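Local structure of thymidylate synthase ThyX (Streptomyces cacaoi subsp. asoensis, 4P5A) at residues P4-I12 with G103-A111; V74-L84 with Q206-M216. The protein probably catalyses, with FAD, methylenetetrahydrofolate and NADPH, the reductive methylation of dUMP to dTMP, and binds the analogue 5-bromo-UMP in this crystal. All coordinates share one frame; numbering follows the deposited sequence.

Contact 1: P4-I12 with G103-A111; sequences PRIELRSDI and GAAFYVPDA
The ring of Tyr107 takes the backbone O of Ser10 at its edge, near the ring plane, 3.5 Å from CE2, while CD1 of Ile12 comes in obliquely on the same CE2. The ring of Phe106 is crossed at about a right angle by Ile6, whose methyl CG2 lies 3.6 Å from CE1. With CG anti to the backbone N (chi1 174°), Tyr107 is swung along toward Ser10 and Ile12, and its OH is bonded to Glu208. In one of the two conformers of Arg9, carboxylates lie at the edge of the guanidinium, that of Asp11 tilted against it: NE meets OD1 and NH2 meets OD2, both on the syn side, and NH1 reaches Glu7 OE2 in a weak bond of the same salt-bridge network. On the other side of the strand pair, CD2 of Leu8 rests 3.9 Å from CG1 of Val108, with Tyr145 of helix 131-157 against both. Four backbone bonds alternate between the two strands, from Glu7 N to Ala104 O (2.7 Å) to Val108 N to Arg9 O (2.9 Å). Past the strand end, Ser10 OG adds a side-chain bond to Val108 O, at 2.5 Å so short that its exact length is doubtful. This is a parallel strand pair, N-terminal 7-9 beside 105-107, the latter backbone-bonded on to Ser172 and Tyr174.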
loop_
_atom_site.group_PDB
_atom_site.type_symbol
_atom_site.label_atom_id
_atom_site.label_comp_id
_atom_site.label_asym_id
_atom_site.label_seq_id
_atom_site.Cartn_x
_atom_site.Cartn_y
_atom_site.Cartn_z
ATOM N N PRO B 4 21.738 -35.639 -13.039
ATOM C CA PRO B 4 21.097 -34.717 -13.988
ATOM C C PRO B 4 21.992 -33.498 -14.331
ATOM O O PRO B 4 22.604 -32.855 -13.439
ATOM C CB PRO B 4 19.769 -34.316 -13.295
ATOM C CG PRO B 4 19.926 -34.707 -11.812
ATOM C CD PRO B 4 21.293 -35.399 -11.649
ATOM N N ARG B 5 22.099 -33.237 -15.636
ATOM C CA ARG B 5 22.904 -32.145 -16.188
ATOM C C ARG B 5 22.186 -30.799 -15.912
ATOM O O ARG B 5 20.929 -30.719 -15.898
ATOM C CB ARG B 5 23.031 -32.329 -17.696
ATOM C CG ARG B 5 24.351 -31.901 -18.272
ATOM C CD ARG B 5 25.243 -33.123 -18.505
ATOM N NE ARG B 5 26.336 -32.846 -19.447
ATOM C CZ ARG B 5 27.502 -33.508 -19.449
ATOM N NH1 ARG B 5 27.716 -34.474 -18.537
ATOM N NH2 ARG B 5 28.461 -33.207 -20.352
ATOM N N ILE B 6 22.978 -29.763 -15.703
ATOM C CA ILE B 6 22.405 -28.463 -15.584
ATOM C C ILE B 6 22.104 -27.925 -16.987
ATOM O O ILE B 6 22.766 -28.295 -17.995
ATOM C CB ILE B 6 23.353 -27.475 -14.880
ATOM C CG1 ILE B 6 24.696 -27.282 -15.635
ATOM C CG2 ILE B 6 23.708 -27.917 -13.368
ATOM C CD1 ILE B 6 25.387 -25.993 -15.160
ATOM N N GLU B 7 21.212 -26.919 -17.054
ATOM C CA GLU B 7 20.942 -26.205 -18.261
ATOM C C GLU B 7 21.316 -24.702 -18.091
ATOM O O GLU B 7 20.855 -24.036 -17.109
ATOM C CB GLU B 7 19.471 -26.360 -18.642
ATOM C CG GLU B 7 19.137 -25.529 -19.839
ATOM C CD GLU B 7 17.634 -25.469 -20.145
ATOM O OE1 GLU B 7 16.760 -25.779 -19.283
ATOM O OE2 GLU B 7 17.333 -25.077 -21.290
ATOM N N LEU B 8 22.204 -24.169 -18.947
ATOM C CA LEU B 8 22.429 -22.729 -18.953
ATOM C C LEU B 8 21.554 -22.031 -19.967
ATOM O O LEU B 8 21.478 -22.436 -21.119
ATOM C CB LEU B 8 23.860 -22.362 -19.281
ATOM C CG LEU B 8 24.885 -23.142 -18.464
ATOM C CD1 LEU B 8 26.269 -22.874 -19.115
ATOM C CD2 LEU B 8 24.867 -22.622 -17.070
ATOM N N ARG B 9 20.932 -20.930 -19.557
ATOM C CA ARG B 9 20.053 -20.161 -20.462
ATOM C C ARG B 9 20.357 -18.693 -20.278
ATOM O O ARG B 9 20.890 -18.304 -19.245
ATOM C CB ARG B 9 18.577 -20.417 -20.139
ATOM C CG ARG B 9 18.136 -21.861 -20.083
ATOM C CD ARG B 9 16.612 -22.009 -19.882
ATOM N NE ARG B 9 15.832 -21.475 -21.016
ATOM C CZ ARG B 9 15.225 -22.208 -21.952
ATOM N NH1 ARG B 9 15.269 -23.535 -21.920
ATOM N NH2 ARG B 9 14.551 -21.601 -22.922
ATOM N N SER B 10 20.020 -17.866 -21.282
ATOM C CA SER B 10 20.203 -16.446 -21.166
ATOM C C SER B 10 18.910 -15.696 -21.360
ATOM O O SER B 10 18.961 -14.478 -21.515
ATOM C CB SER B 10 21.172 -15.952 -22.223
ATOM O OG SER B 10 22.501 -16.427 -21.962
ATOM N N ASP B 11 17.792 -16.396 -21.488
ATOM C CA ASP B 11 16.581 -15.678 -21.898
ATOM C C ASP B 11 15.785 -15.327 -20.617
ATOM O O ASP B 11 15.909 -15.990 -19.587
ATOM C CB ASP B 11 15.684 -16.502 -22.823
ATOM C CG ASP B 11 15.312 -17.873 -22.242
ATOM O OD1 ASP B 11 16.001 -18.390 -21.326
ATOM O OD2 ASP B 11 14.303 -18.459 -22.700
ATOM N N ILE B 12 15.027 -14.268 -20.742
ATOM C CA ILE B 12 14.171 -13.849 -19.640
ATOM C C ILE B 12 12.843 -13.686 -20.308
ATOM O O ILE B 12 12.773 -12.983 -21.328
ATOM C CB ILE B 12 14.587 -12.464 -19.248
ATOM C CG1 ILE B 12 16.025 -12.395 -18.767
ATOM C CG2 ILE B 12 13.724 -12.054 -18.069
ATOM C CD1 ILE B 12 16.232 -12.935 -17.513
ATOM N N GLY B 103 14.314 -27.063 -10.616
ATOM C CA GLY B 103 14.889 -27.508 -11.911
ATOM C C GLY B 103 16.299 -27.020 -12.110
ATOM O O GLY B 103 16.763 -26.034 -11.473
ATOM N N ALA B 104 16.988 -27.632 -13.066
ATOM C CA ALA B 104 18.394 -27.319 -13.185
ATOM C C ALA B 104 18.618 -26.277 -14.268
ATOM O O ALA B 104 19.424 -26.465 -15.139
ATOM C CB ALA B 104 19.224 -28.609 -13.491
ATOM N N ALA B 105 17.919 -25.141 -14.188
ATOM C CA ALA B 105 18.100 -24.097 -15.209
ATOM C C ALA B 105 18.661 -22.912 -14.532
ATOM O O ALA B 105 18.121 -22.476 -13.456
ATOM C CB ALA B 105 16.825 -23.767 -15.900
ATOM N N PHE B 106 19.720 -22.347 -15.112
ATOM C CA PHE B 106 20.531 -21.293 -14.434
ATOM C C PHE B 106 20.823 -20.237 -15.466
ATOM O O PHE B 106 21.086 -20.545 -16.660
ATOM C CB PHE B 106 21.883 -21.834 -13.838
ATOM C CG PHE B 106 21.688 -22.899 -12.876
ATOM C CD1 PHE B 106 21.733 -24.209 -13.274
ATOM C CD2 PHE B 106 21.302 -22.584 -11.554
ATOM C CE1 PHE B 106 21.458 -25.238 -12.414
ATOM C CE2 PHE B 106 21.010 -23.645 -10.619
ATOM C CZ PHE B 106 21.127 -24.963 -11.055
ATOM N N TYR B 107 20.789 -18.959 -15.057
ATOM C CA TYR B 107 21.016 -17.889 -15.986
ATOM C C TYR B 107 22.530 -17.541 -16.165
ATOM O O TYR B 107 23.291 -17.418 -15.188
ATOM C CB TYR B 107 20.290 -16.572 -15.471
ATOM C CG TYR B 107 20.569 -15.333 -16.299
ATOM C CD1 TYR B 107 21.551 -14.395 -15.887
ATOM C CD2 TYR B 107 19.884 -15.099 -17.514
ATOM C CE1 TYR B 107 21.839 -13.282 -16.652
ATOM C CE2 TYR B 107 20.162 -13.962 -18.296
ATOM C CZ TYR B 107 21.127 -13.085 -17.878
ATOM O OH TYR B 107 21.423 -11.940 -18.611
ATOM N N VAL B 108 22.905 -17.300 -17.425
ATOM C CA VAL B 108 24.230 -16.690 -17.697
ATOM C C VAL B 108 23.972 -15.638 -18.747
ATOM O O VAL B 108 23.139 -15.832 -19.623
ATOM C CB VAL B 108 25.297 -17.814 -18.243
ATOM C CG1 VAL B 108 25.621 -18.832 -17.178
ATOM C CG2 VAL B 108 24.763 -18.454 -19.484
ATOM N N PRO B 109 24.700 -14.536 -18.706
ATOM C CA PRO B 109 24.444 -13.470 -19.682
ATOM C C PRO B 109 24.787 -13.914 -21.101
ATOM O O PRO B 109 25.709 -14.717 -21.262
ATOM C CB PRO B 109 25.328 -12.330 -19.212
ATOM C CG PRO B 109 26.289 -12.911 -18.097
ATOM C CD PRO B 109 25.763 -14.264 -17.717
ATOM N N ASP B 110 24.094 -13.390 -22.110
ATOM C CA ASP B 110 24.513 -13.733 -23.487
ATOM C C ASP B 110 25.682 -12.850 -23.995
ATOM O O ASP B 110 26.232 -11.968 -23.296
ATOM C CB ASP B 110 23.359 -13.707 -24.451
ATOM C CG ASP B 110 22.838 -12.337 -24.678
ATOM O OD1 ASP B 110 23.532 -11.282 -24.438
ATOM O OD2 ASP B 110 21.705 -12.292 -25.128
ATOM N N ALA B 111 26.084 -13.105 -25.228
ATOM C CA ALA B 111 27.307 -12.449 -25.695
ATOM C C ALA B 111 27.166 -10.940 -25.863
ATOM O O ALA B 111 28.173 -10.273 -25.957
ATOM C CB ALA B 111 27.867 -13.148 -26.988
#

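Contact 2: V74-L84 with Q206-M216; sequences VRAPIFTVRHL and QREIEMVAEQM. With 5BU (5-bromo-uridine-5'-monophosphate), chain F.
Apolar packing joins the two helices through Ile209, which lies over Thr80, His83 and Leu84. Its CD1 sits 3.9 Å from Leu84 CB, and its CG2 meets the edge of the His83 ring near ND1. Thr80 turns CG2 toward Ile209 and Val212, because CG2 is anti to its backbone N and OG1 stays beside that N (chi1 -67°). Farther along, the methyl CE at the end of extended Met216 reaches Val74 CG2 at 3.8 Å. The amide of Gln206 packs on the Phe79 ring, planes 38° apart, with NE2 3.4 Å from CE2.

The polar contacts gather at the start of helix 207-216. Gln206 NE2 donates to Glu208 OE2, which also lies at the Phe79 ring edge; Glu208 OE1 is held by Tyr107 OH and Arg113. Arg166 and Glu163 of the second subunit hold the two ends of the Gln206 amide. One water accepts from Ile209 N at 2.9 Å and bonds Thr80 OG1 and His83 ND1, bridging the segments.

Ligand contacts centre on His83. NE2 donates almost straight to phosphate OP3 of the bromo-UMP (2.7 Å), N3 of the pyrimidine lies over one ring face, and the carbonyl O of Phe79 covers the opposite face, 3.4 Å above its centre. A leucine in place of His83 would probably leave OP3 without this donor and the water with one partner fewer. Arg82 sets one face of its guanidinium against C3' of the ribose, while its NH1 pairs with Glu94 of the second subunit.

The axes of segments 78-84 and 207-216 approach to 9.1 Å and cross at -62°; helix 183-193 packs on Leu84 and Met216, and strand 69-77 lies between 13-20 and 174-181 in the antiparallel sheet.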
loop_
_atom_site.group_PDB
_atom_site.type_symbol
_atom_site.label_atom_id
_atom_site.label_comp_id
_atom_site.label_asym_id
_atom_site.label_seq_id
_atom_site.Cartn_x
_atom_site.Cartn_y
_atom_site.Cartn_z
ATOM N N VAL B 74 6.225 -14.530 -15.626
ATOM C CA VAL B 74 7.594 -14.096 -15.791
ATOM C C VAL B 74 8.515 -15.269 -15.406
ATOM O O VAL B 74 8.343 -15.888 -14.388
ATOM C CB VAL B 74 7.903 -12.915 -14.794
ATOM C CG1 VAL B 74 9.399 -12.462 -14.937
ATOM C CG2 VAL B 74 6.950 -11.707 -15.112
ATOM N N ARG B 75 9.490 -15.589 -16.258
ATOM C CA ARG B 75 10.541 -16.498 -15.895
ATOM C C ARG B 75 11.916 -15.817 -15.899
ATOM O O ARG B 75 12.334 -15.231 -16.926
ATOM C CB ARG B 75 10.556 -17.668 -16.905
ATOM C CG ARG B 75 11.558 -18.817 -16.513
ATOM C CD ARG B 75 11.425 -20.094 -17.493
ATOM N NE ARG B 75 10.072 -20.165 -18.059
ATOM C CZ ARG B 75 9.047 -20.848 -17.539
ATOM N NH1 ARG B 75 9.194 -21.599 -16.438
ATOM N NH2 ARG B 75 7.867 -20.797 -18.130
ATOM N N ALA B 76 12.613 -15.836 -14.758
ATOM C CA ALA B 76 13.829 -15.008 -14.632
ATOM C C ALA B 76 14.598 -15.611 -13.485
ATOM O O ALA B 76 14.000 -16.276 -12.601
ATOM C CB ALA B 76 13.446 -13.483 -14.329
ATOM N N PRO B 77 15.939 -15.306 -13.398
ATOM C CA PRO B 77 16.754 -15.749 -12.292
ATOM C C PRO B 77 16.343 -15.043 -10.994
ATOM O O PRO B 77 15.803 -13.911 -11.035
ATOM C CB PRO B 77 18.185 -15.366 -12.721
ATOM C CG PRO B 77 18.002 -14.191 -13.678
ATOM C CD PRO B 77 16.678 -14.508 -14.411
ATOM N N ILE B 78 16.518 -15.716 -9.893
ATOM C CA ILE B 78 16.157 -15.119 -8.593
ATOM C C ILE B 78 16.704 -13.683 -8.381
ATOM O O ILE B 78 15.969 -12.822 -7.885
ATOM C CB ILE B 78 16.681 -16.058 -7.473
ATOM C CG1 ILE B 78 15.774 -17.275 -7.453
ATOM C CG2 ILE B 78 16.660 -15.336 -6.073
ATOM C CD1 ILE B 78 16.255 -18.346 -6.503
ATOM N N PHE B 79 17.956 -13.395 -8.771
ATOM C CA PHE B 79 18.369 -12.042 -8.516
ATOM C C PHE B 79 17.527 -10.975 -9.201
ATOM O O PHE B 79 17.481 -9.843 -8.726
ATOM C CB PHE B 79 19.861 -11.784 -8.774
ATOM C CG PHE B 79 20.235 -11.800 -10.227
ATOM C CD1 PHE B 79 20.488 -13.012 -10.907
ATOM C CD2 PHE B 79 20.267 -10.588 -10.937
ATOM C CE1 PHE B 79 20.801 -12.978 -12.317
ATOM C CE2 PHE B 79 20.540 -10.564 -12.310
ATOM C CZ PHE B 79 20.750 -11.757 -13.001
ATOM N N THR B 80 16.954 -11.292 -10.358
ATOM C CA THR B 80 16.094 -10.342 -11.084
ATOM C C THR B 80 14.661 -10.380 -10.530
ATOM O O THR B 80 14.010 -9.352 -10.469
ATOM C CB THR B 80 16.065 -10.775 -12.567
ATOM O OG1 THR B 80 17.387 -10.569 -13.090
ATOM C CG2 THR B 80 15.104 -9.891 -13.386
ATOM N N VAL B 81 14.213 -11.560 -10.106
ATOM C CA VAL B 81 12.894 -11.571 -9.386
ATOM C C VAL B 81 12.898 -10.706 -8.140
ATOM O O VAL B 81 11.875 -10.078 -7.829
ATOM C CB VAL B 81 12.548 -13.024 -9.019
ATOM C CG1 VAL B 81 11.195 -13.117 -8.260
ATOM C CG2 VAL B 81 12.390 -13.780 -10.345
ATOM N N ARG B 82 14.028 -10.703 -7.440
ATOM C CA ARG B 82 14.165 -9.802 -6.289
ATOM C C ARG B 82 13.893 -8.358 -6.698
ATOM O O ARG B 82 13.221 -7.688 -5.887
ATOM C CB ARG B 82 15.512 -9.873 -5.561
ATOM C CG ARG B 82 15.784 -11.341 -5.105
ATOM C CD ARG B 82 16.250 -11.293 -3.601
ATOM N NE ARG B 82 17.466 -10.680 -3.331
ATOM C CZ ARG B 82 17.771 -10.054 -2.181
ATOM N NH1 ARG B 82 18.972 -9.669 -2.045
ATOM N NH2 ARG B 82 16.901 -9.798 -1.206
ATOM N N HIS B 83 14.469 -7.863 -7.788
ATOM C CA HIS B 83 14.218 -6.504 -8.224
ATOM C C HIS B 83 12.707 -6.291 -8.500
ATOM O O HIS B 83 12.177 -5.288 -8.036
ATOM C CB HIS B 83 15.067 -6.140 -9.456
ATOM C CG HIS B 83 16.527 -6.312 -9.187
ATOM N ND1 HIS B 83 17.483 -6.287 -10.196
ATOM C CD2 HIS B 83 17.195 -6.446 -8.021
ATOM C CE1 HIS B 83 18.676 -6.412 -9.651
ATOM N NE2 HIS B 83 18.540 -6.461 -8.331
ATOM N N LEU B 84 12.115 -7.203 -9.243
ATOM C CA LEU B 84 10.657 -7.096 -9.595
ATOM C C LEU B 84 9.860 -7.036 -8.303
ATOM O O LEU B 84 8.940 -6.183 -8.191
ATOM C CB LEU B 84 10.224 -8.341 -10.382
ATOM C CG LEU B 84 8.716 -8.384 -10.668
ATOM C CD1 LEU B 84 8.251 -7.114 -11.409
ATOM C CD2 LEU B 84 8.518 -9.576 -11.625
ATOM N N GLN B 206 19.596 -2.798 -13.371
ATOM C CA GLN B 206 20.306 -3.912 -13.942
ATOM C C GLN B 206 19.719 -4.356 -15.263
ATOM O O GLN B 206 18.501 -4.402 -15.438
ATOM C CB GLN B 206 20.367 -5.076 -12.923
ATOM C CG GLN B 206 21.192 -6.288 -13.453
ATOM C CD GLN B 206 21.957 -7.099 -12.406
ATOM O OE1 GLN B 206 21.953 -6.783 -11.268
ATOM N NE2 GLN B 206 22.781 -8.129 -12.885
ATOM N N ARG B 207 20.588 -4.756 -16.232
ATOM C CA ARG B 207 20.011 -5.094 -17.517
ATOM C C ARG B 207 18.891 -6.176 -17.499
ATOM O O ARG B 207 17.907 -6.113 -18.272
ATOM C CB ARG B 207 21.199 -5.581 -18.404
ATOM C CG ARG B 207 20.668 -5.991 -19.767
ATOM C CD ARG B 207 20.135 -4.758 -20.589
ATOM N NE ARG B 207 19.639 -5.332 -21.869
ATOM C CZ ARG B 207 18.471 -5.039 -22.432
ATOM N NH1 ARG B 207 17.697 -4.110 -21.902
ATOM N NH2 ARG B 207 18.081 -5.671 -23.548
ATOM N N GLU B 208 19.004 -7.168 -16.608
ATOM C CA GLU B 208 18.049 -8.266 -16.643
ATOM C C GLU B 208 16.636 -7.833 -16.247
ATOM O O GLU B 208 15.622 -8.218 -16.904
ATOM C CB GLU B 208 18.533 -9.446 -15.769
ATOM C CG GLU B 208 19.756 -10.294 -16.427
ATOM C CD GLU B 208 21.112 -9.571 -16.338
ATOM O OE1 GLU B 208 22.005 -9.859 -17.183
ATOM O OE2 GLU B 208 21.279 -8.622 -15.549
ATOM N N ILE B 209 16.504 -7.021 -15.190
ATOM C CA ILE B 209 15.163 -6.494 -14.927
ATOM C C ILE B 209 14.660 -5.561 -15.991
ATOM O O ILE B 209 13.447 -5.541 -16.297
ATOM C CB ILE B 209 15.040 -5.877 -13.450
ATOM C CG1 ILE B 209 13.563 -5.521 -13.122
ATOM C CG2 ILE B 209 15.880 -4.588 -13.391
ATOM C CD1 ILE B 209 12.710 -6.823 -13.000
ATOM N N GLU B 210 15.608 -4.916 -16.666
ATOM C CA GLU B 210 15.216 -4.055 -17.787
ATOM C C GLU B 210 14.636 -4.929 -18.900
ATOM O O GLU B 210 13.718 -4.494 -19.584
ATOM C CB GLU B 210 16.388 -3.238 -18.292
ATOM C CG GLU B 210 15.932 -2.239 -19.405
ATOM C CD GLU B 210 17.103 -1.380 -19.883
ATOM O OE1 GLU B 210 16.800 -0.230 -20.111
ATOM O OE2 GLU B 210 18.270 -1.873 -20.104
ATOM N N MET B 211 15.203 -6.114 -19.154
ATOM C CA MET B 211 14.588 -7.026 -20.139
ATOM C C MET B 211 13.168 -7.436 -19.811
ATOM O O MET B 211 12.321 -7.554 -20.701
ATOM C CB MET B 211 15.474 -8.265 -20.308
ATOM C CG MET B 211 16.902 -7.883 -20.837
ATOM S SD MET B 211 18.003 -9.322 -20.629
ATOM C CE MET B 211 17.220 -10.540 -21.693
ATOM N N VAL B 212 12.909 -7.670 -18.527
ATOM C CA VAL B 212 11.521 -7.931 -18.075
ATOM C C VAL B 212 10.689 -6.746 -18.416
ATOM O O VAL B 212 9.545 -6.892 -18.996
ATOM C CB VAL B 212 11.486 -8.208 -16.538
ATOM C CG1 VAL B 212 10.000 -8.283 -16.019
ATOM C CG2 VAL B 212 12.282 -9.530 -16.181
ATOM N N ALA B 213 11.142 -5.555 -17.950
ATOM C CA ALA B 213 10.350 -4.329 -18.131
ATOM C C ALA B 213 10.053 -4.076 -19.631
ATOM O O ALA B 213 8.949 -3.641 -19.943
ATOM C CB ALA B 213 11.119 -3.120 -17.586
ATOM N N GLU B 214 11.039 -4.262 -20.530
ATOM C CA GLU B 214 10.769 -3.933 -21.946
ATOM C C GLU B 214 9.694 -4.844 -22.538
ATOM O O GLU B 214 8.853 -4.404 -23.313
ATOM C CB GLU B 214 12.106 -4.056 -22.800
ATOM C CG GLU B 214 13.064 -2.986 -22.385
ATOM C CD GLU B 214 14.516 -3.193 -22.921
ATOM O OE1 GLU B 214 14.911 -4.379 -23.240
ATOM O OE2 GLU B 214 15.215 -2.146 -22.981
ATOM N N GLN B 215 9.656 -6.077 -22.105
ATOM C CA GLN B 215 8.653 -6.974 -22.645
ATOM C C GLN B 215 7.272 -6.650 -22.089
ATOM O O GLN B 215 6.272 -6.825 -22.774
ATOM C CB GLN B 215 9.049 -8.434 -22.372
ATOM C CG GLN B 215 10.345 -8.874 -23.125
ATOM C CD GLN B 215 10.658 -10.351 -22.756
ATOM O OE1 GLN B 215 9.822 -11.251 -22.933
ATOM N NE2 GLN B 215 11.793 -10.565 -22.141
ATOM N N MET B 216 7.230 -6.272 -20.802
ATOM C CA MET B 216 5.963 -5.887 -20.242
ATOM C C MET B 216 5.462 -4.688 -21.020
ATOM O O MET B 216 4.277 -4.525 -21.274
ATOM C CB MET B 216 6.142 -5.512 -18.736
ATOM C CG MET B 216 6.255 -6.807 -17.950
ATOM S SD MET B 216 6.608 -6.300 -16.220
ATOM C CE MET B 216 6.498 -7.895 -15.367
HETATM P P 5BU F . 21.241 -6.309 -5.378
HETATM O OP1 5BU F . 22.015 -7.284 -4.524
HETATM O OP2 5BU F . 21.930 -4.948 -5.609
HETATM O OP3 5BU F . 20.702 -6.934 -6.715
HETATM O "O5'" 5BU F . 19.900 -5.935 -4.508
HETATM C "C5'" 5BU F . 20.018 -5.778 -3.169
HETATM C "C4'" 5BU F . 18.555 -5.366 -2.600
HETATM O "O4'" 5BU F . 18.196 -4.072 -3.199
HETATM C "C3'" 5BU F . 17.469 -6.327 -3.066
HETATM O "O3'" 5BU F . 16.342 -6.293 -2.138
HETATM C "C2'" 5BU F . 17.020 -5.665 -4.360
HETATM O "O2'" 5BU F . 15.663 -6.051 -4.672
HETATM C "C1'" 5BU F . 17.185 -4.173 -4.178
HETATM N N1 5BU F . 17.721 -3.457 -5.362
HETATM C C2 5BU F . 16.926 -3.427 -6.504
HETATM O O2 5BU F . 15.763 -3.880 -6.390
HETATM N N3 5BU F . 17.353 -2.940 -7.689
HETATM C C4 5BU F . 18.651 -2.424 -7.785
HETATM O O4 5BU F . 19.041 -1.979 -8.834
HETATM C C5 5BU F . 19.432 -2.478 -6.613
HETATM C C6 5BU F . 19.063 -2.998 -5.419
HETATM BR BR 5BU F . 21.157 -1.592 -6.655
HETATM O O HOH W 1 18.069 -7.601 -12.772
#

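In the fold
The touching residues of contact 2 are all buried, and its centre lies about 3 Å from that of the chain; contact 1 is partly exposed, its centre about 18 Å from the chain's. Contact 1 is held by strand-to-strand backbone bonds, with a charged network on the 4-12 segment in one conformer of Arg9; contact 2 depends on interlocking side chains, a shared water and a nucleotide. They share no secondary-structure element, yet they touch directly: besides the Tyr107-Glu208 bond, Ile12 packs on Pro77 and Val212 and offers its O to Gln215 NE2. Their segments alternate along the chain, and both border the second subunit, which in contact 2 also completes the nucleotide site.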